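Local coordinates for uncharacterized protein (Burkholderia cenocepacia, PDB 6ANS) that is of unknown function but belongs to the DUF1214 family, binds a sodium ion in the crystal and is found there as a two-chain assembly, at residues C41-L44 / K45-G48; L61-A64 / E65-Y69; R253-N257 / A258-A262. All blocks are in the same frame, centred on the assembly; numbering follows the deposited sequence.

Contact 1 of 3, residues C41-L44 / K45-G48; sequences CDTL and KRSG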
loop_
_atom_site.group_PDB
_atom_site.type_symbol
_atom_site.label_atom_id
_atom_site.label_comp_id
_atom_site.label_asym_id
_atom_site.label_seq_id
_atom_site.Cartn_x
_atom_site.Cartn_y
_atom_site.Cartn_z
ATOM N N CYS A 41 -2.206 19.168 5.188
ATOM C CA CYS A 41 -3.619 18.910 4.933
ATOM C C CYS A 41 -4.234 19.999 4.050
ATOM O O CYS A 41 -5.037 19.698 3.156
ATOM C CB CYS A 41 -4.366 18.765 6.267
ATOM S SG CYS A 41 -3.802 17.317 7.237
ATOM N N ASP A 42 -3.846 21.261 4.255
ATOM C CA ASP A 42 -4.379 22.346 3.422
ATOM C C ASP A 42 -3.914 22.247 1.969
ATOM O O ASP A 42 -4.642 22.657 1.055
ATOM C CB ASP A 42 -3.962 23.714 3.973
ATOM C CG ASP A 42 -4.661 24.061 5.271
ATOM O OD1 ASP A 42 -5.673 23.403 5.611
ATOM O OD2 ASP A 42 -4.208 25.023 5.929
ATOM N N THR A 43 -2.690 21.771 1.736
ATOM C CA THR A 43 -2.258 21.536 0.364
ATOM C C THR A 43 -3.060 20.403 -0.257
ATOM O O THR A 43 -3.518 20.507 -1.399
ATOM C CB THR A 43 -0.761 21.238 0.329
ATOM O OG1 THR A 43 -0.057 22.343 0.903
ATOM C CG2 THR A 43 -0.270 20.964 -1.123
ATOM N N LEU A 44 -3.266 19.328 0.496
ATOM C CA LEU A 44 -4.176 18.273 0.063
ATOM C C LEU A 44 -5.543 18.836 -0.296
ATOM O O LEU A 44 -6.097 18.534 -1.361
ATOM C CB LEU A 44 -4.319 17.250 1.179
ATOM C CG LEU A 44 -3.286 16.162 1.082
ATOM C CD1 LEU A 44 -3.378 15.239 2.285
ATOM C CD2 LEU A 44 -3.613 15.451 -0.229
ATOM N N LYS A 45 -6.096 19.671 0.587
ATOM C CA LYS A 45 -7.418 20.234 0.344
ATOM C C LYS A 45 -7.438 21.033 -0.951
ATOM O O LYS A 45 -8.322 20.844 -1.791
ATOM C CB LYS A 45 -7.846 21.102 1.534
ATOM C CG LYS A 45 -9.216 21.763 1.392
ATOM C CD LYS A 45 -9.748 22.203 2.781
ATOM C CE LYS A 45 -8.868 23.277 3.419
ATOM N NZ LYS A 45 -9.407 23.767 4.722
ATOM N N ARG A 46 -6.442 21.913 -1.137
ATOM C CA ARG A 46 -6.393 22.763 -2.317
ATOM C C ARG A 46 -6.295 21.947 -3.604
ATOM O O ARG A 46 -6.749 22.400 -4.662
ATOM C CB ARG A 46 -5.211 23.722 -2.198
ATOM C CG ARG A 46 -5.240 24.866 -3.175
ATOM C CD ARG A 46 -4.110 25.855 -2.918
ATOM N NE ARG A 46 -2.798 25.271 -3.208
ATOM C CZ ARG A 46 -1.787 25.263 -2.344
ATOM N NH1 ARG A 46 -1.936 25.836 -1.152
ATOM N NH2 ARG A 46 -0.628 24.704 -2.675
ATOM N N SER A 47 -5.742 20.736 -3.531
ATOM C CA SER A 47 -5.696 19.851 -4.694
ATOM C C SER A 47 -7.080 19.530 -5.243
ATOM O O SER A 47 -7.194 19.182 -6.420
ATOM C CB SER A 47 -5.007 18.542 -4.339
ATOM O OG SER A 47 -3.641 18.745 -4.078
ATOM N N GLY A 48 -8.130 19.625 -4.420
ATOM C CA GLY A 48 -9.487 19.425 -4.915
ATOM C C GLY A 48 -9.854 20.342 -6.066
ATOM O O GLY A 48 -10.718 19.992 -6.876
#

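Contact 2 of 3, residues L61-A64 / E65-Y69; sequences LTRA and EGFRY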
loop_
_atom_site.group_PDB
_atom_site.type_symbol
_atom_site.label_atom_id
_atom_site.label_comp_id
_atom_site.label_asym_id
_atom_site.label_seq_id
_atom_site.Cartn_x
_atom_site.Cartn_y
_atom_site.Cartn_z
ATOM N N LEU A 61 -19.788 10.461 -12.226
ATOM C CA LEU A 61 -18.807 9.382 -12.154
ATOM C C LEU A 61 -17.389 9.933 -12.228
ATOM O O LEU A 61 -16.550 9.641 -11.366
ATOM C CB LEU A 61 -19.061 8.360 -13.267
ATOM C CG LEU A 61 -18.160 7.121 -13.291
ATOM C CD1 LEU A 61 -18.121 6.431 -11.935
ATOM C CD2 LEU A 61 -18.657 6.140 -14.352
ATOM N N THR A 62 -17.106 10.745 -13.248
ATOM C CA THR A 62 -15.771 11.321 -13.365
ATOM C C THR A 62 -15.420 12.153 -12.141
ATOM O O THR A 62 -14.318 12.032 -11.591
ATOM C CB THR A 62 -15.679 12.171 -14.625
ATOM O OG1 THR A 62 -15.793 11.328 -15.785
ATOM C CG2 THR A 62 -14.366 12.927 -14.638
ATOM N N ARG A 63 -16.362 12.983 -11.691
ATOM C CA ARG A 63 -16.139 13.835 -10.531
ATOM C C ARG A 63 -15.850 12.981 -9.300
ATOM O O ARG A 63 -14.860 13.199 -8.598
ATOM C CB ARG A 63 -17.365 14.740 -10.342
ATOM C CG ARG A 63 -17.417 15.633 -9.110
ATOM C CD ARG A 63 -16.385 16.760 -9.066
ATOM N NE ARG A 63 -16.352 17.649 -10.230
ATOM C CZ ARG A 63 -17.070 18.763 -10.369
ATOM N NH1 ARG A 63 -17.930 19.137 -9.434
ATOM N NH2 ARG A 63 -16.934 19.505 -11.460
ATOM N N ALA A 64 -16.675 11.964 -9.052
ATOM C CA ALA A 64 -16.422 11.091 -7.910
ATOM C C ALA A 64 -15.067 10.405 -8.030
ATOM O O ALA A 64 -14.268 10.414 -7.087
ATOM C CB ALA A 64 -17.536 10.054 -7.782
ATOM N N GLU A 65 -14.763 9.849 -9.205
ATOM C CA GLU A 65 -13.476 9.186 -9.379
ATOM C C GLU A 65 -12.318 10.145 -9.180
ATOM O O GLU A 65 -11.265 9.739 -8.679
ATOM C CB GLU A 65 -13.398 8.526 -10.758
ATOM C CG GLU A 65 -14.229 7.276 -10.822
ATOM C CD GLU A 65 -14.043 6.485 -12.092
ATOM O OE1 GLU A 65 -13.512 7.036 -13.071
ATOM O OE2 GLU A 65 -14.448 5.302 -12.113
ATOM N N GLY A 66 -12.502 11.420 -9.528
ATOM C CA GLY A 66 -11.430 12.382 -9.350
ATOM C C GLY A 66 -11.009 12.551 -7.905
ATOM O O GLY A 66 -9.817 12.625 -7.602
ATOM N N PHE A 67 -11.978 12.625 -6.986
ATOM C CA PHE A 67 -11.599 12.752 -5.583
ATOM C C PHE A 67 -11.008 11.452 -5.038
ATOM O O PHE A 67 -10.131 11.490 -4.165
ATOM C CB PHE A 67 -12.795 13.228 -4.754
ATOM C CG PHE A 67 -13.183 14.660 -5.033
ATOM C CD1 PHE A 67 -12.334 15.707 -4.687
ATOM C CD2 PHE A 67 -14.378 14.956 -5.668
ATOM C CE1 PHE A 67 -12.681 17.038 -4.960
ATOM C CE2 PHE A 67 -14.732 16.273 -5.947
ATOM C CZ PHE A 67 -13.889 17.318 -5.586
ATOM N N ARG A 68 -11.477 10.294 -5.501
ATOM C CA ARG A 68 -10.786 9.068 -5.113
ATOM C C ARG A 68 -9.360 9.076 -5.635
ATOM O O ARG A 68 -8.420 8.680 -4.931
ATOM C CB ARG A 68 -11.511 7.837 -5.628
ATOM C CG ARG A 68 -10.753 6.516 -5.248
ATOM C CD ARG A 68 -11.505 5.294 -5.713
ATOM N NE ARG A 68 -11.586 5.269 -7.165
ATOM C CZ ARG A 68 -12.195 4.320 -7.868
ATOM N NH1 ARG A 68 -12.789 3.301 -7.257
ATOM N NH2 ARG A 68 -12.198 4.386 -9.189
ATOM N N TYR A 69 -9.192 9.548 -6.867
ATOM C CA TYR A 69 -7.875 9.687 -7.474
ATOM C C TYR A 69 -6.933 10.489 -6.586
ATOM O O TYR A 69 -5.789 10.084 -6.362
ATOM C CB TYR A 69 -8.061 10.334 -8.843
ATOM C CG TYR A 69 -6.852 10.869 -9.560
ATOM C CD1 TYR A 69 -5.805 10.019 -9.983
ATOM C CD2 TYR A 69 -6.807 12.206 -9.924
ATOM C CE1 TYR A 69 -4.719 10.524 -10.710
ATOM C CE2 TYR A 69 -5.735 12.730 -10.659
ATOM C CZ TYR A 69 -4.702 11.898 -11.045
ATOM O OH TYR A 69 -3.670 12.455 -11.762
#

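Contact 3 of 3, residues R253-N257 / A258-A262; sequences RPHVN and ALPPA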
loop_
_atom_site.group_PDB
_atom_site.type_symbol
_atom_site.label_atom_id
_atom_site.label_comp_id
_atom_site.label_asym_id
_atom_site.label_seq_id
_atom_site.Cartn_x
_atom_site.Cartn_y
_atom_site.Cartn_z
ATOM N N ARG A 253 -8.747 17.621 -25.980
ATOM C CA ARG A 253 -10.095 17.935 -26.456
ATOM C C ARG A 253 -10.172 18.252 -27.948
ATOM O O ARG A 253 -11.104 17.748 -28.598
ATOM C CB ARG A 253 -10.689 19.105 -25.643
ATOM N N PRO A 254 -9.253 19.023 -28.557
ATOM C CA PRO A 254 -9.374 19.274 -30.005
ATOM C C PRO A 254 -9.343 18.010 -30.855
ATOM O O PRO A 254 -9.895 18.014 -31.962
ATOM C CB PRO A 254 -8.183 20.200 -30.313
ATOM C CG PRO A 254 -7.876 20.873 -29.020
ATOM C CD PRO A 254 -8.192 19.848 -27.946
ATOM N N HIS A 255 -8.723 16.929 -30.384
ATOM C CA HIS A 255 -8.745 15.688 -31.155
ATOM C C HIS A 255 -9.441 14.569 -30.373
ATOM O O HIS A 255 -8.956 13.436 -30.319
ATOM C CB HIS A 255 -7.322 15.281 -31.594
ATOM C CG HIS A 255 -6.310 15.195 -30.487
ATOM N ND1 HIS A 255 -6.221 14.113 -29.633
ATOM C CD2 HIS A 255 -5.315 16.041 -30.122
ATOM C CE1 HIS A 255 -5.226 14.302 -28.782
ATOM N NE2 HIS A 255 -4.661 15.466 -29.056
ATOM N N VAL A 256 -10.603 14.889 -29.791
ATOM C CA VAL A 256 -11.403 13.900 -29.076
ATOM C C VAL A 256 -11.793 12.764 -30.014
ATOM O O VAL A 256 -12.151 12.988 -31.176
ATOM C CB VAL A 256 -12.648 14.576 -28.474
ATOM C CG1 VAL A 256 -13.506 15.217 -29.580
ATOM C CG2 VAL A 256 -13.491 13.583 -27.672
ATOM N N ASN A 257 -11.715 11.532 -29.511
ATOM C CA ASN A 257 -12.068 10.308 -30.237
ATOM C C ASN A 257 -11.153 10.008 -31.421
ATOM O O ASN A 257 -11.448 9.098 -32.191
ATOM C CB ASN A 257 -13.527 10.320 -30.723
ATOM C CG ASN A 257 -14.526 10.178 -29.577
ATOM O OD1 ASN A 257 -14.230 9.553 -28.557
ATOM N ND2 ASN A 257 -15.715 10.737 -29.751
ATOM N N ALA A 258 -10.068 10.755 -31.608
ATOM C CA ALA A 258 -8.972 10.335 -32.471
ATOM C C ALA A 258 -7.815 9.906 -31.579
ATOM O O ALA A 258 -7.848 10.097 -30.369
ATOM C CB ALA A 258 -8.546 11.458 -33.436
ATOM N N LEU A 259 -6.771 9.336 -32.169
ATOM C CA LEU A 259 -5.638 8.826 -31.391
ATOM C C LEU A 259 -4.324 9.220 -32.051
ATOM O O LEU A 259 -3.559 8.362 -32.512
ATOM C CB LEU A 259 -5.747 7.309 -31.235
ATOM C CG LEU A 259 -4.892 6.636 -30.177
ATOM C CD1 LEU A 259 -5.008 7.395 -28.879
ATOM C CD2 LEU A 259 -5.373 5.178 -29.999
ATOM N N PRO A 260 -4.016 10.517 -32.093
ATOM C CA PRO A 260 -2.798 10.968 -32.761
ATOM C C PRO A 260 -1.562 10.593 -31.966
ATOM O O PRO A 260 -1.642 10.358 -30.747
ATOM C CB PRO A 260 -2.979 12.495 -32.830
ATOM C CG PRO A 260 -3.786 12.811 -31.635
ATOM C CD PRO A 260 -4.737 11.642 -31.467
ATOM N N PRO A 261 -0.402 10.524 -32.629
ATOM C CA PRO A 261 0.861 10.318 -31.903
ATOM C C PRO A 261 1.088 11.440 -30.898
ATOM O O PRO A 261 0.811 12.606 -31.176
ATOM C CB PRO A 261 1.923 10.346 -33.015
ATOM C CG PRO A 261 1.176 10.157 -34.306
ATOM C CD PRO A 261 -0.201 10.708 -34.079
ATOM N N ALA A 262 1.623 11.080 -29.736
ATOM C CA ALA A 262 1.905 12.067 -28.704
ATOM C C ALA A 262 3.219 12.781 -28.991
ATOM O O ALA A 262 4.001 12.385 -29.856
ATOM C CB ALA A 262 1.963 11.411 -27.324
#

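Contact 1 of 3, residues C41-L44 / K45-G48
The C-terminal part of helix 35-46 carries this contact, where K45, R46 and S47 reach back to the carbonyls of C41, D42 and T43. K45 N donates to C41 O at 2.8 Å and R46 N to D42 O at 2.9 Å, both ordinary i to i+4 helix bonds. T43 O is gripped twice by S47: the amide N lies 3.1 Å from it and the hydroxyl OG 3.2 Å, arriving from opposite faces of the carbonyl plane. The hydroxyl gets there because OG sits beside its own backbone N (chi1 -68°), folded back along the helix. S47 N also makes a weak bond to L44 O. Among the side chains, D42 and K45 run alongside each other, but OD1 and NZ are 3.9 Å apart, a long salt bridge; D42 OD1 pairs chiefly with K45 NZ of the second subunit, and K45 NZ with D42 OD1 of that subunit. The R46 guanidinium brings NH2 to 4.1 Å from T43 CG2 while that same nitrogen forms a salt bridge with E239 of helix 224-251. L44 O accepts from W37 NE1 of the second subunit, and the L44 side chain packs on M74 of helix 60-83 and on C41 of the second subunit. A serine hydroxyl bonded to the carbonyl four residues earlier is a familiar feature of helices, here at a dimer interface.

Contact 2 of 3, residues L61-A64 / E65-Y69
R63 and F67, one turn apart near the start of helix 60-83, make an apolar contact: the two side chains lie alongside, and R63 CD comes to 3.6 Å from F67 CE2. It is the aliphatic part of the arginine that touches. R63 leaves the helix with CG anti to its backbone N (chi1 174°) and then bends twice, which lays the methylene beside the ring while the guanidinium plane stands 84° to it. NH1 is hydrogen-bonded to L32 O of the second subunit, and the F67 ring meets W37 of that subunit as well as I51 and L52 of helix 48-52. L61 and E65 are in van der Waals contact of another sort, a methyl against a carboxylate oxygen and a methylene beside a carbonyl: L61 CD1 is 3.8 Å from E65 OE2, and E65 CG rests 3.4 Å from L61 O.

Backbone bonds tie the same residues. E65 N donates to L61 O at 2.8 Å in a nearly straight bond (170° at the hydrogen), G66 N to T62 O at 2.8 Å, and R68 N to A64 O at 3.2 Å. F67 N is held less firmly, with only weak bonds to R63 O and A64 O. T62 O takes a further bond from W312 NE1.

E65 OE1 accepts from H358 NE2 and N310 ND2, and E65 OE2 faces R68 NH2 at 3.8 Å, a long salt bridge. Both oxygens of this buried carboxylate thus have polar partners. The chemistry implies a helix start with two differently used polar side chains: R63 packs its methylenes on a ring and reaches the second subunit with NH1, while the E65 carboxylate is taken up by H358 and N310 of its own chain.

Contact 3 of 3, residues R253-N257 / A258-A262
H255 lays its imidazole under the ring of P260, a CH-pi contact over the face: P260 CG stands 3.5 Å from the ring centroid and 13° off the ring normal. That carbon sits over the centre of the imidazole, while P260 CD lies over toward ND1, 3.4 Å from that H255 nitrogen. The side chain reaches this place with CG between the backbone N and the carbonyl carbon (chi1 53°), which swings the imidazole toward the later residues. Its rotation is also fixed by a hydrogen bond between ND1 and S281 OG on strand 276-284; that hydroxyl is bonded in addition to A258 O, which sits at the imidazole edge, so that histidine and the following chain share one serine.

The backbone between them turns sharply. A type II beta turn runs from H255 to A258, closed by A258 N donating to H255 O at 3.2 Å. N257, at the third position, has the positive phi (66°) that this turn favours. Its side-chain OD1 accepts from S284 N, and its carbonyl bonds to T378 OG1, fastening the turn to strands 276-284 and 377-382, while L259, pointing the other way from P260, packs on I363 and W365 of strand 360-368. A type II turn with a residue of positive phi at its third position is a standard way to reverse a chain, here in the connection from helix 224-251 to helix 264-269.

The contacts follow one another along the chain, none enclosing another. Contacts 1 and 2 belong to the N-terminal helices: contact 1 lies in the C-terminal part of helix 35-46, contact 2 near the start of helix 60-83, and the short helix 48-52 comes between. Their centres are 15 Å apart, and they touch where G48 CA packs 4.0 Å from F67 CE1. Contact 3 lies on a loop, its centre 31 Å from that of contact 1 and 23 Å from that of contact 2, and no other chain of the assembly touches it. The first two both contribute to the interface with the second subunit, whereas 253-262 connects helix 224-251 to helix 264-269, lying against strands 276-284 and 377-382.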